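Local coordinates for protein peptide amidase (Stenotrophomonas maltophilia, PDB 1M22) that probably hydrolyses carboxamides, notably the C-terminal amide group of peptides, as a member of the amidase signature family, at residues 46-51 / 173-178. Sequence-based numbering, arbitrary orientation.
Sequences PRLRAV and VAANLA
With CG anti to its carbonyl carbon and beside the backbone N (chi1 -59°), and CD1 carrying the chain on as its extended branch (chi2 177°), Leu48 sets that methyl against Ala175, CD1 standing 3.8 Å from CB. Leu177 has nearly the same torsions, and its extended methyl is likewise the one that does the touching: its CD1 comes within 4.2 Å of Ala50 CB. The two pairs run in the same order along both segments, Leu48 with Ala175 and Ala50 with Leu177, so each side offers one leucine and one alanine. No hydrogen bond crosses, and the backbones remain well apart, with 8.8 Å between the CA atoms of Ala50 and Leu177. Val171 of helix 167-174 touches both Leu48 and Ala50, extending the apolar surface. The loop is fastened separately, as Asp42 of helix 27-43 accepts hydrogen bonds from Ala50 N and Val51 N. On the other segment, Asn176 N bonds to Val173 O (3.2 Å) and Leu177 N to Ala172 O, with Asn176 at positive phi. This is a Schellman motif ending helix 167-174, and the apolar residues of that terminating turn, Ala175 and Leu177, pack here, with Val171 adding to them from the helix, against the loop leading into edge strand 51-54 of the central mixed sheet.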
ATOM      1  N   PRO A  46       5.634  12.241  19.782  1.00 11.94           N
ATOM      2  CA  PRO A  46       4.655  11.148  19.808  1.00 11.78           C
ATOM      3  C   PRO A  46       5.238   9.775  19.464  1.00 10.78           C
ATOM      4  O   PRO A  46       4.595   8.752  19.694  1.00 11.78           O
ATOM      5  CB  PRO A  46       3.596  11.608  18.807  1.00 13.58           C
ATOM      6  CG  PRO A  46       4.390  12.398  17.823  1.00 13.29           C
ATOM      7  CD  PRO A  46       5.312  13.205  18.714  1.00 13.90           C
ATOM      8  N   ARG A  47       6.452   9.761  18.917  1.00  9.95           N
ATOM      9  CA  ARG A  47       7.136   8.516  18.563  1.00 11.18           C
ATOM     10  C   ARG A  47       6.297   7.621  17.656  1.00 10.30           C
ATOM     11  O   ARG A  47       5.977   6.486  18.010  1.00 11.05           O
ATOM     12  CB  ARG A  47       7.502   7.728  19.824  1.00 13.52           C
ATOM     13  CG  ARG A  47       8.433   8.436  20.788  1.00 20.38           C
ATOM     14  CD  ARG A  47       8.693   7.547  21.996  1.00 24.07           C
ATOM     15  NE  ARG A  47       9.522   8.198  23.004  1.00 30.38           N
ATOM     16  CZ  ARG A  47       9.847   7.651  24.170  1.00 31.11           C
ATOM     17  NH1 ARG A  47       9.413   6.436  24.480  1.00 33.28           N
ATOM     18  NH2 ARG A  47      10.605   8.319  25.028  1.00 32.82           N
ATOM     19  N   LEU A  48       5.953   8.127  16.479  1.00  8.43           N
ATOM     20  CA  LEU A  48       5.143   7.357  15.543  1.00  8.21           C
ATOM     21  C   LEU A  48       5.848   6.097  15.051  1.00  7.17           C
ATOM     22  O   LEU A  48       5.193   5.113  14.709  1.00  7.88           O
ATOM     23  CB  LEU A  48       4.761   8.231  14.349  1.00  7.69           C
ATOM     24  CG  LEU A  48       3.960   9.497  14.663  1.00  7.95           C
ATOM     25  CD1 LEU A  48       3.723  10.283  13.380  1.00  8.04           C
ATOM     26  CD2 LEU A  48       2.634   9.131  15.314  1.00  8.71           C
ATOM     27  N   ARG A  49       7.177   6.136  15.020  1.00  7.62           N
ATOM     28  CA  ARG A  49       7.992   5.015  14.559  1.00  8.17           C
ATOM     29  C   ARG A  49       7.565   4.487  13.194  1.00  8.20           C
ATOM     30  O   ARG A  49       7.526   3.275  12.955  1.00  9.07           O
ATOM     31  CB  ARG A  49       7.988   3.880  15.584  1.00  9.96           C
ATOM     32  CG  ARG A  49       8.550   4.292  16.935  1.00 14.71           C
ATOM     33  CD  ARG A  49       9.167   3.115  17.662  1.00 19.73           C
ATOM     34  NE  ARG A  49      10.455   2.748  17.081  1.00 27.06           N
ATOM     35  CZ  ARG A  49      11.283   1.849  17.602  1.00 27.65           C
ATOM     36  NH1 ARG A  49      10.961   1.217  18.723  1.00 30.46           N
ATOM     37  NH2 ARG A  49      12.439   1.587  17.007  1.00 26.88           N
ATOM     38  N   ALA A  50       7.254   5.407  12.289  1.00  7.90           N
ATOM     39  CA  ALA A  50       6.857   5.026  10.940  1.00  7.47           C
ATOM     40  C   ALA A  50       8.085   4.718  10.083  1.00  6.36           C
ATOM     41  O   ALA A  50       8.018   3.908   9.158  1.00  7.61           O
ATOM     42  CB  ALA A  50       6.051   6.146  10.300  1.00  8.16           C
ATOM     43  N   VAL A  51       9.204   5.364  10.397  1.00  7.23           N
ATOM     44  CA  VAL A  51      10.441   5.194   9.642  1.00  8.11           C
ATOM     45  C   VAL A  51      11.414   4.267  10.360  1.00  8.55           C
ATOM     46  O   VAL A  51      11.904   4.582  11.445  1.00 10.66           O
ATOM     47  CB  VAL A  51      11.107   6.566   9.404  1.00  8.82           C
ATOM     48  CG1 VAL A  51      12.388   6.396   8.615  1.00  9.65           C
ATOM     49  CG2 VAL A  51      10.146   7.477   8.657  1.00  9.08           C
ATOM     50  N   VAL A 173       2.778   9.181   5.344  1.00  6.61           N
ATOM     51  CA  VAL A 173       2.071  10.064   4.430  1.00  7.52           C
ATOM     52  C   VAL A 173       1.036  10.906   5.181  1.00  6.48           C
ATOM     53  O   VAL A 173       0.899  12.105   4.933  1.00  6.54           O
ATOM     54  CB  VAL A 173       1.390   9.251   3.305  1.00  9.64           C
ATOM     55  CG1 VAL A 173       0.477  10.145   2.483  1.00 11.81           C
ATOM     56  CG2 VAL A 173       2.458   8.628   2.412  1.00 10.52           C
ATOM     57  N   ALA A 174       0.320  10.284   6.112  1.00  5.52           N
ATOM     58  CA  ALA A 174      -0.697  10.994   6.886  1.00  5.34           C
ATOM     59  C   ALA A 174      -0.098  12.083   7.769  1.00  5.05           C
ATOM     60  O   ALA A 174      -0.730  13.112   8.000  1.00  6.63           O
ATOM     61  CB  ALA A 174      -1.473  10.007   7.749  1.00  6.67           C
ATOM     62  N   ALA A 175       1.114  11.838   8.262  1.00  5.82           N
ATOM     63  CA  ALA A 175       1.809  12.771   9.148  1.00  6.50           C
ATOM     64  C   ALA A 175       2.735  13.725   8.407  1.00  6.58           C
ATOM     65  O   ALA A 175       3.494  14.460   9.028  1.00  7.85           O
ATOM     66  CB  ALA A 175       2.600  11.991  10.197  1.00  7.50           C
ATOM     67  N   ASN A 176       2.669  13.713   7.081  1.00  6.59           N
ATOM     68  CA  ASN A 176       3.509  14.577   6.258  1.00  6.35           C
ATOM     69  C   ASN A 176       5.009  14.413   6.523  1.00  6.73           C
ATOM     70  O   ASN A 176       5.755  15.396   6.608  1.00  7.96           O
ATOM     71  CB  ASN A 176       3.091  16.047   6.420  1.00  7.22           C
ATOM     72  CG  ASN A 176       1.768  16.355   5.733  1.00  8.48           C
ATOM     73  OD1 ASN A 176       0.713  16.395   6.370  1.00 12.17           O
ATOM     74  ND2 ASN A 176       1.819  16.565   4.425  1.00  7.06           N
ATOM     75  N   LEU A 177       5.446  13.160   6.633  1.00  7.00           N
ATOM     76  CA  LEU A 177       6.856  12.848   6.846  1.00  7.40           C
ATOM     77  C   LEU A 177       7.571  12.682   5.503  1.00  6.78           C
ATOM     78  O   LEU A 177       8.786  12.521   5.452  1.00  7.79           O
ATOM     79  CB  LEU A 177       7.010  11.565   7.664  1.00  7.43           C
ATOM     80  CG  LEU A 177       6.361  11.537   9.049  1.00  7.45           C
ATOM     81  CD1 LEU A 177       6.758  10.250   9.752  1.00  9.11           C
ATOM     82  CD2 LEU A 177       6.800  12.741   9.871  1.00  9.00           C
ATOM     83  N   ALA A 178       6.794  12.697   4.422  1.00  6.67           N
ATOM     84  CA  ALA A 178       7.320  12.588   3.065  1.00  6.77           C
ATOM     85  C   ALA A 178       6.210  13.024   2.120  1.00  6.37           C
ATOM     86  O   ALA A 178       5.066  13.185   2.536  1.00  6.85           O
ATOM     87  CB  ALA A 178       7.735  11.153   2.761  1.00  8.87           C
TER